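Side-chain contacts in O-methyltransferase family 2 (Planctopirus limnophila, PDB 5I2H), which probably transfers a methyl group from S-adenosyl-L-methionine to a hydroxyl of its substrate, and binds the flavone apigenin: residues M4-A9 / V214-P219; D8-P13 / R175-L180; I234-A239 / L248-G253; D348-S353 / L358-K363. All coordinates share one frame; numbering follows the deposited sequence. Where two conformers were deposited one is given.

Interaction 1: M4-A9 / V214-P219; sequences MAVKDA and VLQKYP
At the C-terminal end of helix 209-217, part of the Rossmann-like methyltransferase domain, Gln216 reaches out to hold the irregular N-terminal arm of the chain, Val6 to Ala9. Its primary amide grips the arm's backbone twice. NE2 donates to Lys7 O at 2.8 Å, lying almost in line with that carbonyl (161° at the oxygen) and keeping the acceptor close to the amide plane. OE1 in turn accepts from Ala9 N at 2.9 Å, the donor tilted 31° from the carbonyl plane. Gln216 leaves its helix with CG anti to the carbonyl carbon (chi1 -64°) and runs on extended, which carries the amide across to the arm. The methyl of Ala9 settles against the same oxygen, Ala9 CB to Gln216 OE1 3.5 Å, and Val6 CG1 lies 3.9 Å from Gln216 NE2. A water donates to Gln216 OE1 and to Asp8 OD1, so OE1 takes two donors; OD1 is also bound by the backbone N of Leu10. With an alanine here, Lys7 O and Ala9 N would probably lose these mates and the arm would be held less firmly. NE2 also donates to Thr242 O, just beyond helix 229-241, and Lys7 packs on Pro103 of the second subunit. This is a helix-end glutamine whose amide bridges a backbone C=O and the N-H two residues on, joining the N-terminal arm to the Rossmann-like fold.

Interaction 2: D8-P13 / R175-L180; sequences DALRFP and RFADVL
Bent at chi2 (-65°), the side chain of Arg175 turns from helix 154-179 and, in one of its two conformers, lays its guanidinium on the ring of Phe12, which has CG anti to its own carbonyl carbon and beside the backbone N. The two planes are 1° from parallel with centres 3.8 Å apart, a flat cation-pi stack. Arg175 CZ sits 3.5 Å from Phe12 CG and its NH1 lies over the middle of the ring, while NH2 reaches back beside Phe12 CB. At the edge of the guanidinium a water accepts from Arg175 NH2 at 2.8 Å and donates to Pro13 O, which helps fix the rotation of the group in this conformer. Asp178, one helical turn on, meets the far edge of the ring: its CG is 3.7 Å from Phe12 CZ, with the carboxylate turned 81° to the ring. Replacing Phe12 by an alanine would probably leave the guanidinium without its stacking partner and open a gap beside Asp178. Farther back, Leu10 CD2 touches Ala177 CB at 3.9 Å. The bend before this contact is an Asx turn, Asp8 OD1 accepting from Leu10 N at 2.9 Å and also from Arg11 N. The 8-13 segment thus lies along the last turns of helix 154-179; Ala177 also packs on Ala213 of helix 209-217, while Phe176 reaches Leu358 of strand 357-362.

Interaction 3: I234-A239 / L248-G253; sequences IAAELA and LELHAG
Three alanine methyls of helix 229-241 meet two leucines of strand 248-252 in a contact made wholly of apolar side chains. The tight part lies where Leu248 and Leu250, both directed at the helix, press on its small residues. Leu248 CD2 meets Ala239 CB at 3.5 Å. Leu250 divides its two methyls between neighbouring residues: CD1 comes to 3.6 Å from Ala236 CB and equally near Ala236 CA, while CD2 touches Ala235 CB at 3.8 Å, so the isobutyl fork straddles the pair. Different first torsions serve these two ends: CG anti to the backbone N (chi1 -167°) sends Leu248 CD2 to Ala239, whereas CG beside that N (chi1 -49°) lets Leu250 spread its methyls over Ala235 and Ala236. With only methyls on the helix side, the axes of the two short segments can come within 9.4 Å, running nearly antiparallel at 174°.

Solvent reaches one side of the contact more than the other. The Ala239-Leu248 end is buried, while Ala236 and Leu250 remain partly exposed although packed just as closely. Exposed Glu237 starts away from the strand, and its OE2 accepts from Gln241 NE2. On the strand's other face, turned from this helix, His251 NE2 donates to Glu249 OE1 at 2.8 Å, nearly in the plane of its ring, and the second carboxylate oxygen forms a salt bridge with Arg222.

Helix 229-241 is the crossover of the beta-alpha-beta unit that links strand 222-227 to strand 248-252, an outermost strand of the mixed sheet within this chain. Ile225 of the adjoining parallel strand packs against both leucines, and Leu238 and Ile234 carry the helix against helix 154-179.

Interaction 4: D348-S353 / L358-K363; sequences DCIPTS and LILSEK
Ile350 overlaps Leu360 on one face of the sheet, the end methyl CD1 of each meeting the other at 3.6 Å as the two side chains slant across one another. Ile350 has CG1 anti to the carbonyl carbon (chi1 -52°), which places CD1 within reach of its diagonal partner rather than of Leu358 directly across. Toward the turn, Thr352 CG2 rests 4.2 Å from Leu358 CB, while its hydroxyl OG1 is bonded to His300 NE2. These side chains stand on a beta hairpin, strands 345-351 and 357-362, which forms the antiparallel end of the methyltransferase sheet. Asp348 with Leu360 and Ile350 with Leu358 are hydrogen-bonded pairs, each joined by two N-H to O=C bonds; Leu358 N to Ile350 O, at 2.8 Å, is almost straight (178° at the hydrogen). Between them Cys349 and Ile359 form a non-hydrogen-bonded pair, and on the opposite face Cys349 SG stands 4.3 Å from Ile359 CG1. Asp348 OD1 turns back to accept from Cys349 N at 2.7 Å, from above the carboxylate plane. The face bearing Ile350 and Leu358 is backed by Val179 and Phe176 of helix 154-179, whereas Ile359 packs on Tyr335 and Ile339 of helix 332-341.

In the fold
From the N terminus, the arm enters interaction 1 and then interaction 2, which share Asp8 and Ala9. Interaction 2 closes on helix 154-179 at 175-180 and so nests inside the longer loop that interaction 1 closes at 214-219; the two far segments also touch, Tyr218 OH bonding Leu180 O. Interactions 3 and 4 follow in series as short local closures, a helix-to-strand closure within a beta-alpha-beta unit and a hairpin, at opposite ends of one mixed sheet, their nearest atoms about 17 Å apart. Leu215 packs on Leu248 to link interaction 1 with interaction 3, and Leu180 on Leu358 links interaction 2 with interaction 4. The N-terminal arm is thereby tied to helices flanking the Rossmann-like sheet.

Interaction 1: M4-A9 / V214-P219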
loop_
_atom_site.group_PDB
_atom_site.type_symbol
_atom_site.label_atom_id
_atom_site.label_comp_id
_atom_site.label_asym_id
_atom_site.label_seq_id
_atom_site.Cartn_x
_atom_site.Cartn_y
_atom_site.Cartn_z
HETATM N N MSE A 4 -14.659 25.038 33.033
HETATM C CA MSE A 4 -13.524 25.945 32.884
HETATM C C MSE A 4 -12.607 25.593 31.702
HETATM O O MSE A 4 -12.597 26.326 30.715
HETATM C CB MSE A 4 -12.688 26.008 34.164
HETATM C CG MSE A 4 -11.681 27.147 34.131
HETATM SE SE MSE A 4 -12.557 28.887 34.337
HETATM C CE MSE A 4 -12.595 28.928 36.289
ATOM N N ALA A 5 -11.815 24.516 31.796
ATOM C CA ALA A 5 -10.920 24.181 30.687
ATOM C C ALA A 5 -11.721 23.985 29.406
ATOM O O ALA A 5 -12.811 23.391 29.424
ATOM C CB ALA A 5 -10.116 22.913 30.981
ATOM N N VAL A 6 -11.189 24.490 28.291
ATOM C CA VAL A 6 -11.893 24.391 27.019
ATOM C C VAL A 6 -10.943 23.801 25.978
ATOM O O VAL A 6 -9.887 24.374 25.691
ATOM C CB VAL A 6 -12.468 25.742 26.549
ATOM C CG1 VAL A 6 -13.097 25.603 25.155
ATOM C CG2 VAL A 6 -13.558 26.224 27.491
ATOM N N LYS A 7 -11.322 22.647 25.427
ATOM C CA LYS A 7 -10.582 22.019 24.339
ATOM C C LYS A 7 -10.694 22.870 23.082
ATOM O O LYS A 7 -11.805 23.202 22.647
ATOM C CB LYS A 7 -11.131 20.613 24.092
ATOM C CG LYS A 7 -10.396 19.838 23.020
ATOM C CD LYS A 7 -10.917 18.393 22.913
ATOM C CE LYS A 7 -10.160 17.664 21.799
ATOM N NZ LYS A 7 -8.708 17.574 22.163
ATOM N N ASP A 8 -9.545 23.204 22.492
ATOM C CA ASP A 8 -9.470 24.087 21.325
ATOM C C ASP A 8 -9.713 23.287 20.049
ATOM O O ASP A 8 -8.873 22.469 19.668
ATOM C CB ASP A 8 -8.098 24.750 21.303
ATOM C CG ASP A 8 -7.950 25.814 20.211
ATOM O OD1 ASP A 8 -8.799 25.940 19.300
ATOM O OD2 ASP A 8 -6.945 26.561 20.295
ATOM N N ALA A 9 -10.847 23.513 19.373
ATOM C CA ALA A 9 -11.151 22.801 18.134
ATOM C C ALA A 9 -10.780 23.605 16.892
ATOM O O ALA A 9 -11.048 23.148 15.763
ATOM C CB ALA A 9 -12.646 22.418 18.072
ATOM N N VAL A 214 -17.120 24.581 14.200
ATOM C CA VAL A 214 -17.841 25.724 13.641
ATOM C C VAL A 214 -18.424 26.582 14.759
ATOM O O VAL A 214 -18.357 27.823 14.719
ATOM C CB VAL A 214 -18.930 25.224 12.670
ATOM C CG1 VAL A 214 -19.883 26.360 12.274
ATOM C CG2 VAL A 214 -18.256 24.625 11.434
ATOM N N LEU A 215 -18.971 25.947 15.793
ATOM C CA LEU A 215 -19.565 26.736 16.874
ATOM C C LEU A 215 -18.519 27.528 17.655
ATOM O O LEU A 215 -18.845 28.606 18.175
ATOM C CB LEU A 215 -20.342 25.841 17.847
ATOM C CG LEU A 215 -21.598 25.166 17.282
ATOM C CD1 LEU A 215 -22.307 24.337 18.391
ATOM C CD2 LEU A 215 -22.558 26.170 16.621
ATOM N N GLN A 216 -17.284 27.011 17.800
ATOM C CA GLN A 216 -16.236 27.841 18.405
ATOM C C GLN A 216 -15.869 29.015 17.510
ATOM O O GLN A 216 -15.554 30.110 18.008
ATOM C CB GLN A 216 -14.988 27.013 18.720
ATOM C CG GLN A 216 -15.197 25.926 19.761
ATOM C CD GLN A 216 -13.872 25.380 20.223
ATOM O OE1 GLN A 216 -12.855 25.572 19.544
ATOM N NE2 GLN A 216 -13.853 24.717 21.383
ATOM N N LYS A 217 -15.906 28.825 16.200
ATOM C CA LYS A 217 -15.578 29.919 15.299
ATOM C C LYS A 217 -16.672 30.980 15.277
ATOM O O LYS A 217 -16.382 32.170 15.102
ATOM C CB LYS A 217 -15.361 29.384 13.893
ATOM C CG LYS A 217 -15.078 30.511 12.900
ATOM C CD LYS A 217 -14.373 30.032 11.705
ATOM C CE LYS A 217 -13.620 31.216 11.068
ATOM N NZ LYS A 217 -12.379 31.605 11.832
ATOM N N TYR A 218 -17.929 30.561 15.437
ATOM C CA TYR A 218 -19.097 31.420 15.265
ATOM C C TYR A 218 -19.891 31.381 16.565
ATOM O O TYR A 218 -20.838 30.589 16.710
ATOM C CB TYR A 218 -19.941 30.960 14.081
ATOM C CG TYR A 218 -19.303 31.166 12.725
ATOM C CD1 TYR A 218 -19.222 32.436 12.157
ATOM C CD2 TYR A 218 -18.793 30.093 12.007
ATOM C CE1 TYR A 218 -18.660 32.631 10.915
ATOM C CE2 TYR A 218 -18.226 30.279 10.753
ATOM C CZ TYR A 218 -18.156 31.543 10.217
ATOM O OH TYR A 218 -17.598 31.721 8.965
ATOM N N PRO A 219 -19.542 32.224 17.530
ATOM C CA PRO A 219 -20.183 32.160 18.860
ATOM C C PRO A 219 -21.689 32.429 18.861
ATOM O O PRO A 219 -22.361 32.109 19.859
ATOM C CB PRO A 219 -19.435 33.239 19.649
ATOM C CG PRO A 219 -18.158 33.443 18.905
ATOM C CD PRO A 219 -18.460 33.217 17.470
HETATM O O HOH W 1 -11.257 27.655 20.213
#

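Interaction 2: D8-P13 / R175-L180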
loop_
_atom_site.group_PDB
_atom_site.type_symbol
_atom_site.label_atom_id
_atom_site.label_comp_id
_atom_site.label_asym_id
_atom_site.label_seq_id
_atom_site.Cartn_x
_atom_site.Cartn_y
_atom_site.Cartn_z
ATOM N N ASP A 8 -9.545 23.204 22.492
ATOM C CA ASP A 8 -9.470 24.087 21.325
ATOM C C ASP A 8 -9.713 23.287 20.049
ATOM O O ASP A 8 -8.873 22.469 19.668
ATOM C CB ASP A 8 -8.098 24.750 21.303
ATOM C CG ASP A 8 -7.950 25.814 20.211
ATOM O OD1 ASP A 8 -8.799 25.940 19.300
ATOM O OD2 ASP A 8 -6.945 26.561 20.295
ATOM N N ALA A 9 -10.847 23.513 19.373
ATOM C CA ALA A 9 -11.151 22.801 18.134
ATOM C C ALA A 9 -10.780 23.605 16.892
ATOM O O ALA A 9 -11.048 23.148 15.763
ATOM C CB ALA A 9 -12.646 22.418 18.072
ATOM N N LEU A 10 -10.160 24.784 17.066
ATOM C CA LEU A 10 -9.816 25.646 15.937
ATOM C C LEU A 10 -8.338 25.654 15.598
ATOM O O LEU A 10 -7.980 26.019 14.466
ATOM C CB LEU A 10 -10.258 27.091 16.202
ATOM C CG LEU A 10 -11.782 27.252 16.305
ATOM C CD1 LEU A 10 -12.136 28.682 16.678
ATOM C CD2 LEU A 10 -12.507 26.832 15.008
ATOM N N ARG A 11 -7.474 25.281 16.534
ATOM C CA ARG A 11 -6.050 25.286 16.241
ATOM C C ARG A 11 -5.748 24.253 15.163
ATOM O O ARG A 11 -6.195 23.102 15.246
ATOM C CB ARG A 11 -5.254 24.984 17.503
ATOM C CG ARG A 11 -3.749 24.977 17.262
ATOM C CD ARG A 11 -3.048 26.108 17.994
ATOM N NE ARG A 11 -2.842 25.822 19.412
ATOM C CZ ARG A 11 -1.667 25.546 19.964
ATOM N NH1 ARG A 11 -1.584 25.313 21.268
ATOM N NH2 ARG A 11 -0.575 25.508 19.220
ATOM N N PHE A 12 -4.983 24.664 14.152
ATOM C CA PHE A 12 -4.615 23.744 13.084
ATOM C C PHE A 12 -3.645 22.686 13.616
ATOM O O PHE A 12 -2.824 22.975 14.486
ATOM C CB PHE A 12 -3.952 24.475 11.918
ATOM C CG PHE A 12 -4.806 25.530 11.298
ATOM C CD1 PHE A 12 -6.135 25.284 10.966
ATOM C CD2 PHE A 12 -4.279 26.785 11.053
ATOM C CE1 PHE A 12 -6.923 26.274 10.381
ATOM C CE2 PHE A 12 -5.050 27.782 10.477
ATOM C CZ PHE A 12 -6.377 27.527 10.135
ATOM N N PRO A 13 -3.714 21.450 13.134
ATOM C CA PRO A 13 -2.743 20.454 13.589
ATOM C C PRO A 13 -1.344 20.851 13.167
ATOM O O PRO A 13 -1.152 21.516 12.132
ATOM C CB PRO A 13 -3.209 19.160 12.909
ATOM C CG PRO A 13 -4.176 19.531 11.927
ATOM C CD PRO A 13 -4.718 20.896 12.212
ATOM N N ARG A 175 -9.521 22.964 9.800
ATOM C CA ARG A 175 -9.548 23.471 8.432
ATOM C C ARG A 175 -10.977 23.743 7.990
ATOM O O ARG A 175 -11.290 24.818 7.463
ATOM C CB ARG A 175 -8.902 22.464 7.480
ATOM C CG ARG A 175 -7.470 22.168 7.758
ATOM C CD ARG A 175 -6.609 23.376 7.549
ATOM N NE ARG A 175 -5.271 23.179 8.090
ATOM C CZ ARG A 175 -4.361 24.142 8.084
ATOM N NH1 ARG A 175 -4.678 25.336 7.578
ATOM N NH2 ARG A 175 -3.156 23.918 8.576
ATOM N N PHE A 176 -11.853 22.762 8.190
ATOM C CA PHE A 176 -13.239 22.894 7.784
ATOM C C PHE A 176 -13.858 24.168 8.326
ATOM O O PHE A 176 -14.492 24.928 7.580
ATOM C CB PHE A 176 -14.032 21.686 8.278
ATOM C CG PHE A 176 -15.494 21.767 7.957
ATOM C CD1 PHE A 176 -15.970 21.290 6.762
ATOM C CD2 PHE A 176 -16.379 22.309 8.854
ATOM C CE1 PHE A 176 -17.315 21.374 6.460
ATOM C CE2 PHE A 176 -17.731 22.410 8.572
ATOM C CZ PHE A 176 -18.200 21.942 7.372
ATOM N N ALA A 177 -13.722 24.394 9.639
ATOM C CA ALA A 177 -14.284 25.606 10.222
ATOM C C ALA A 177 -13.620 26.850 9.628
ATOM O O ALA A 177 -14.282 27.879 9.409
ATOM C CB ALA A 177 -14.155 25.573 11.743
ATOM N N ASP A 178 -12.312 26.772 9.357
ATOM C CA ASP A 178 -11.613 27.930 8.829
ATOM C C ASP A 178 -12.128 28.319 7.446
ATOM O O ASP A 178 -12.163 29.517 7.109
ATOM C CB ASP A 178 -10.108 27.644 8.794
ATOM C CG ASP A 178 -9.303 28.836 8.323
ATOM O OD1 ASP A 178 -9.340 29.888 8.993
ATOM O OD2 ASP A 178 -8.642 28.714 7.268
ATOM N N VAL A 179 -12.520 27.352 6.621
ATOM C CA VAL A 179 -12.908 27.688 5.245
ATOM C C VAL A 179 -14.413 27.786 5.036
ATOM O O VAL A 179 -14.838 28.206 3.948
ATOM C CB VAL A 179 -12.327 26.704 4.211
ATOM C CG1 VAL A 179 -10.802 26.642 4.359
ATOM C CG2 VAL A 179 -12.971 25.321 4.342
ATOM N N LEU A 180 -15.231 27.430 6.024
ATOM C CA LEU A 180 -16.673 27.592 5.861
ATOM C C LEU A 180 -17.048 29.070 5.833
ATOM O O LEU A 180 -16.801 29.774 6.821
ATOM C CB LEU A 180 -17.417 26.899 6.992
ATOM C CG LEU A 180 -18.930 27.068 6.936
ATOM C CD1 LEU A 180 -19.512 26.361 5.721
ATOM C CD2 LEU A 180 -19.521 26.515 8.216
HETATM O O HOH W 2 -2.224 21.501 9.673
#

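Interaction 3: I234-A239 / L248-G253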
loop_
_atom_site.group_PDB
_atom_site.type_symbol
_atom_site.label_atom_id
_atom_site.label_comp_id
_atom_site.label_asym_id
_atom_site.label_seq_id
_atom_site.Cartn_x
_atom_site.Cartn_y
_atom_site.Cartn_z
ATOM N N ILE A 234 -21.107 10.075 22.613
ATOM C CA ILE A 234 -19.769 10.627 22.399
ATOM C C ILE A 234 -19.864 12.126 22.168
ATOM O O ILE A 234 -19.083 12.902 22.733
ATOM C CB ILE A 234 -19.051 9.927 21.226
ATOM C CG1 ILE A 234 -18.608 8.521 21.616
ATOM C CG2 ILE A 234 -17.825 10.681 20.830
ATOM C CD1 ILE A 234 -19.510 7.463 21.059
ATOM N N ALA A 235 -20.825 12.555 21.336
ATOM C CA ALA A 235 -21.000 13.982 21.095
ATOM C C ALA A 235 -21.246 14.729 22.394
ATOM O O ALA A 235 -20.730 15.828 22.575
ATOM C CB ALA A 235 -22.158 14.248 20.132
ATOM N N ALA A 236 -22.023 14.147 23.311
ATOM C CA ALA A 236 -22.325 14.846 24.556
ATOM C C ALA A 236 -21.047 15.102 25.345
ATOM O O ALA A 236 -20.849 16.195 25.897
ATOM C CB ALA A 236 -23.302 14.028 25.405
ATOM N N GLU A 237 -20.164 14.094 25.411
ATOM C CA GLU A 237 -18.887 14.255 26.112
ATOM C C GLU A 237 -18.044 15.337 25.449
ATOM O O GLU A 237 -17.507 16.245 26.119
ATOM C CB GLU A 237 -18.131 12.916 26.132
ATOM C CG GLU A 237 -16.673 13.023 26.595
ATOM C CD GLU A 237 -16.557 13.620 28.009
ATOM O OE1 GLU A 237 -17.495 13.449 28.820
ATOM O OE2 GLU A 237 -15.553 14.285 28.312
ATOM N N LEU A 238 -17.923 15.260 24.119
ATOM C CA LEU A 238 -17.035 16.192 23.430
ATOM C C LEU A 238 -17.587 17.614 23.440
ATOM O O LEU A 238 -16.807 18.579 23.507
ATOM C CB LEU A 238 -16.767 15.706 21.997
ATOM C CG LEU A 238 -16.103 14.329 21.914
ATOM C CD1 LEU A 238 -15.927 13.981 20.454
ATOM C CD2 LEU A 238 -14.756 14.339 22.690
ATOM N N ALA A 239 -18.917 17.767 23.425
ATOM C CA ALA A 239 -19.509 19.098 23.551
ATOM C C ALA A 239 -19.141 19.737 24.878
ATOM O O ALA A 239 -18.934 20.951 24.948
ATOM C CB ALA A 239 -21.036 19.037 23.429
ATOM N N LEU A 248 -25.520 23.454 21.637
ATOM C CA LEU A 248 -25.620 22.221 20.871
ATOM C C LEU A 248 -26.808 21.399 21.379
ATOM O O LEU A 248 -27.021 21.271 22.588
ATOM C CB LEU A 248 -24.313 21.416 20.998
ATOM C CG LEU A 248 -24.112 20.273 20.031
ATOM C CD1 LEU A 248 -23.805 20.822 18.624
ATOM C CD2 LEU A 248 -22.980 19.413 20.537
ATOM N N GLU A 249 -27.588 20.854 20.459
ATOM C CA GLU A 249 -28.614 19.877 20.794
ATOM C C GLU A 249 -28.261 18.565 20.123
ATOM O O GLU A 249 -27.726 18.566 19.011
ATOM C CB GLU A 249 -29.989 20.279 20.318
ATOM C CG GLU A 249 -30.485 21.575 20.846
ATOM C CD GLU A 249 -31.768 22.046 20.146
ATOM O OE1 GLU A 249 -32.361 21.321 19.292
ATOM O OE2 GLU A 249 -32.154 23.175 20.446
ATOM N N LEU A 250 -28.603 17.469 20.791
ATOM C CA LEU A 250 -28.362 16.112 20.306
ATOM C C LEU A 250 -29.711 15.442 20.083
ATOM O O LEU A 250 -30.490 15.284 21.029
ATOM C CB LEU A 250 -27.525 15.311 21.309
ATOM C CG LEU A 250 -26.268 16.029 21.800
ATOM C CD1 LEU A 250 -25.564 15.223 22.935
ATOM C CD2 LEU A 250 -25.304 16.338 20.648
ATOM N N HIS A 251 -29.990 15.065 18.839
ATOM C CA HIS A 251 -31.255 14.445 18.468
ATOM C C HIS A 251 -31.031 13.052 17.905
ATOM O O HIS A 251 -30.286 12.883 16.926
ATOM C CB HIS A 251 -31.998 15.284 17.440
ATOM C CG HIS A 251 -32.433 16.600 17.963
ATOM N ND1 HIS A 251 -33.758 16.911 18.158
ATOM C CD2 HIS A 251 -31.730 17.671 18.383
ATOM C CE1 HIS A 251 -33.848 18.145 18.628
ATOM N NE2 HIS A 251 -32.631 18.628 18.772
ATOM N N ALA A 252 -31.701 12.069 18.512
ATOM C CA ALA A 252 -31.701 10.709 18.002
ATOM C C ALA A 252 -32.727 10.617 16.889
ATOM O O ALA A 252 -33.853 11.120 17.012
ATOM C CB ALA A 252 -32.022 9.701 19.117
ATOM N N GLY A 253 -32.342 9.995 15.792
ATOM C CA GLY A 253 -33.313 9.840 14.739
ATOM C C GLY A 253 -32.742 9.013 13.620
ATOM O O GLY A 253 -31.530 8.756 13.550
#

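Interaction 4: D348-S353 / L358-K363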
loop_
_atom_site.group_PDB
_atom_site.type_symbol
_atom_site.label_atom_id
_atom_site.label_comp_id
_atom_site.label_asym_id
_atom_site.label_seq_id
_atom_site.Cartn_x
_atom_site.Cartn_y
_atom_site.Cartn_z
ATOM N N ASP A 348 -19.541 26.320 -4.687
ATOM C CA ASP A 348 -18.082 26.280 -4.658
ATOM C C ASP A 348 -17.630 24.926 -4.126
ATOM O O ASP A 348 -18.417 24.172 -3.546
ATOM C CB ASP A 348 -17.537 27.417 -3.782
ATOM C CG ASP A 348 -16.140 27.843 -4.163
ATOM O OD1 ASP A 348 -15.511 27.161 -4.993
ATOM O OD2 ASP A 348 -15.673 28.884 -3.627
ATOM N N CYS A 349 -16.341 24.637 -4.315
ATOM C CA CYS A 349 -15.678 23.457 -3.756
ATOM C C CYS A 349 -14.380 23.944 -3.123
ATOM O O CYS A 349 -13.585 24.607 -3.794
ATOM C CB CYS A 349 -15.417 22.412 -4.861
ATOM S SG CYS A 349 -14.580 20.941 -4.338
ATOM N N ILE A 350 -14.174 23.673 -1.833
ATOM C CA ILE A 350 -13.047 24.220 -1.091
ATOM C C ILE A 350 -12.312 23.094 -0.371
ATOM O O ILE A 350 -12.907 22.406 0.463
ATOM C CB ILE A 350 -13.474 25.283 -0.063
ATOM C CG1 ILE A 350 -14.353 26.367 -0.700
ATOM C CG2 ILE A 350 -12.239 25.841 0.626
ATOM C CD1 ILE A 350 -14.996 27.274 0.341
ATOM N N PRO A 351 -11.020 22.895 -0.613
ATOM C CA PRO A 351 -10.300 21.815 0.077
ATOM C C PRO A 351 -10.219 22.054 1.582
ATOM O O PRO A 351 -10.076 23.193 2.043
ATOM C CB PRO A 351 -8.903 21.849 -0.554
ATOM C CG PRO A 351 -9.051 22.677 -1.810
ATOM C CD PRO A 351 -10.185 23.608 -1.593
ATOM N N THR A 352 -10.309 20.956 2.342
ATOM C CA THR A 352 -10.082 20.996 3.785
ATOM C C THR A 352 -8.745 20.323 4.058
ATOM O O THR A 352 -7.688 20.932 3.814
ATOM C CB THR A 352 -11.283 20.405 4.539
ATOM O OG1 THR A 352 -11.481 19.045 4.146
ATOM C CG2 THR A 352 -12.591 21.237 4.221
ATOM N N SER A 353 -8.737 19.100 4.597
ATOM C CA SER A 353 -7.496 18.339 4.751
ATOM C C SER A 353 -7.834 16.857 4.672
ATOM O O SER A 353 -9.003 16.481 4.559
ATOM C CB SER A 353 -6.776 18.649 6.069
ATOM O OG SER A 353 -5.548 17.928 6.108
ATOM N N LEU A 358 -14.990 20.589 0.824
ATOM C CA LEU A 358 -16.289 21.127 1.215
ATOM C C LEU A 358 -16.978 21.587 -0.063
ATOM O O LEU A 358 -16.512 22.526 -0.730
ATOM C CB LEU A 358 -16.129 22.275 2.213
ATOM C CG LEU A 358 -17.389 23.110 2.467
ATOM C CD1 LEU A 358 -18.592 22.269 2.978
ATOM C CD2 LEU A 358 -17.056 24.267 3.434
ATOM N N ILE A 359 -18.056 20.903 -0.425
ATOM C CA ILE A 359 -18.873 21.274 -1.573
ATOM C C ILE A 359 -20.054 22.073 -1.041
ATOM O O ILE A 359 -20.885 21.540 -0.302
ATOM C CB ILE A 359 -19.348 20.028 -2.335
ATOM C CG1 ILE A 359 -18.165 19.155 -2.742
ATOM C CG2 ILE A 359 -20.245 20.395 -3.547
ATOM C CD1 ILE A 359 -18.670 17.789 -3.223
ATOM N N LEU A 360 -20.148 23.337 -1.440
ATOM C CA LEU A 360 -21.168 24.257 -0.955
ATOM C C LEU A 360 -22.241 24.454 -2.016
ATOM O O LEU A 360 -21.914 24.705 -3.181
ATOM C CB LEU A 360 -20.545 25.609 -0.605
ATOM C CG LEU A 360 -19.709 25.683 0.645
ATOM C CD1 LEU A 360 -18.309 25.980 0.239
ATOM C CD2 LEU A 360 -20.267 26.797 1.509
ATOM N N SER A 361 -23.508 24.318 -1.608
ATOM C CA SER A 361 -24.653 24.578 -2.469
ATOM C C SER A 361 -25.707 25.341 -1.676
ATOM O O SER A 361 -25.739 25.293 -0.441
ATOM C CB SER A 361 -25.243 23.285 -3.028
ATOM O OG SER A 361 -24.246 22.507 -3.660
ATOM N N GLU A 362 -26.578 26.044 -2.402
ATOM C CA GLU A 362 -27.501 26.989 -1.790
ATOM C C GLU A 362 -28.934 26.704 -2.226
ATOM O O GLU A 362 -29.197 26.441 -3.402
ATOM C CB GLU A 362 -27.113 28.438 -2.145
ATOM C CG GLU A 362 -27.887 29.483 -1.366
ATOM C CD GLU A 362 -27.431 30.912 -1.648
ATOM O OE1 GLU A 362 -26.208 31.175 -1.666
ATOM O OE2 GLU A 362 -28.298 31.777 -1.853
ATOM N N LYS A 363 -29.857 26.756 -1.269
ATOM C CA LYS A 363 -31.266 26.537 -1.565
ATOM C C LYS A 363 -31.796 27.744 -2.312
ATOM O O LYS A 363 -31.621 28.886 -1.863
ATOM C CB LYS A 363 -32.069 26.341 -0.276
ATOM C CG LYS A 363 -33.582 26.170 -0.502
ATOM C CD LYS A 363 -33.885 24.709 -0.845
ATOM C CE LYS A 363 -35.349 24.442 -0.965
ATOM N NZ LYS A 363 -35.967 23.959 0.297
#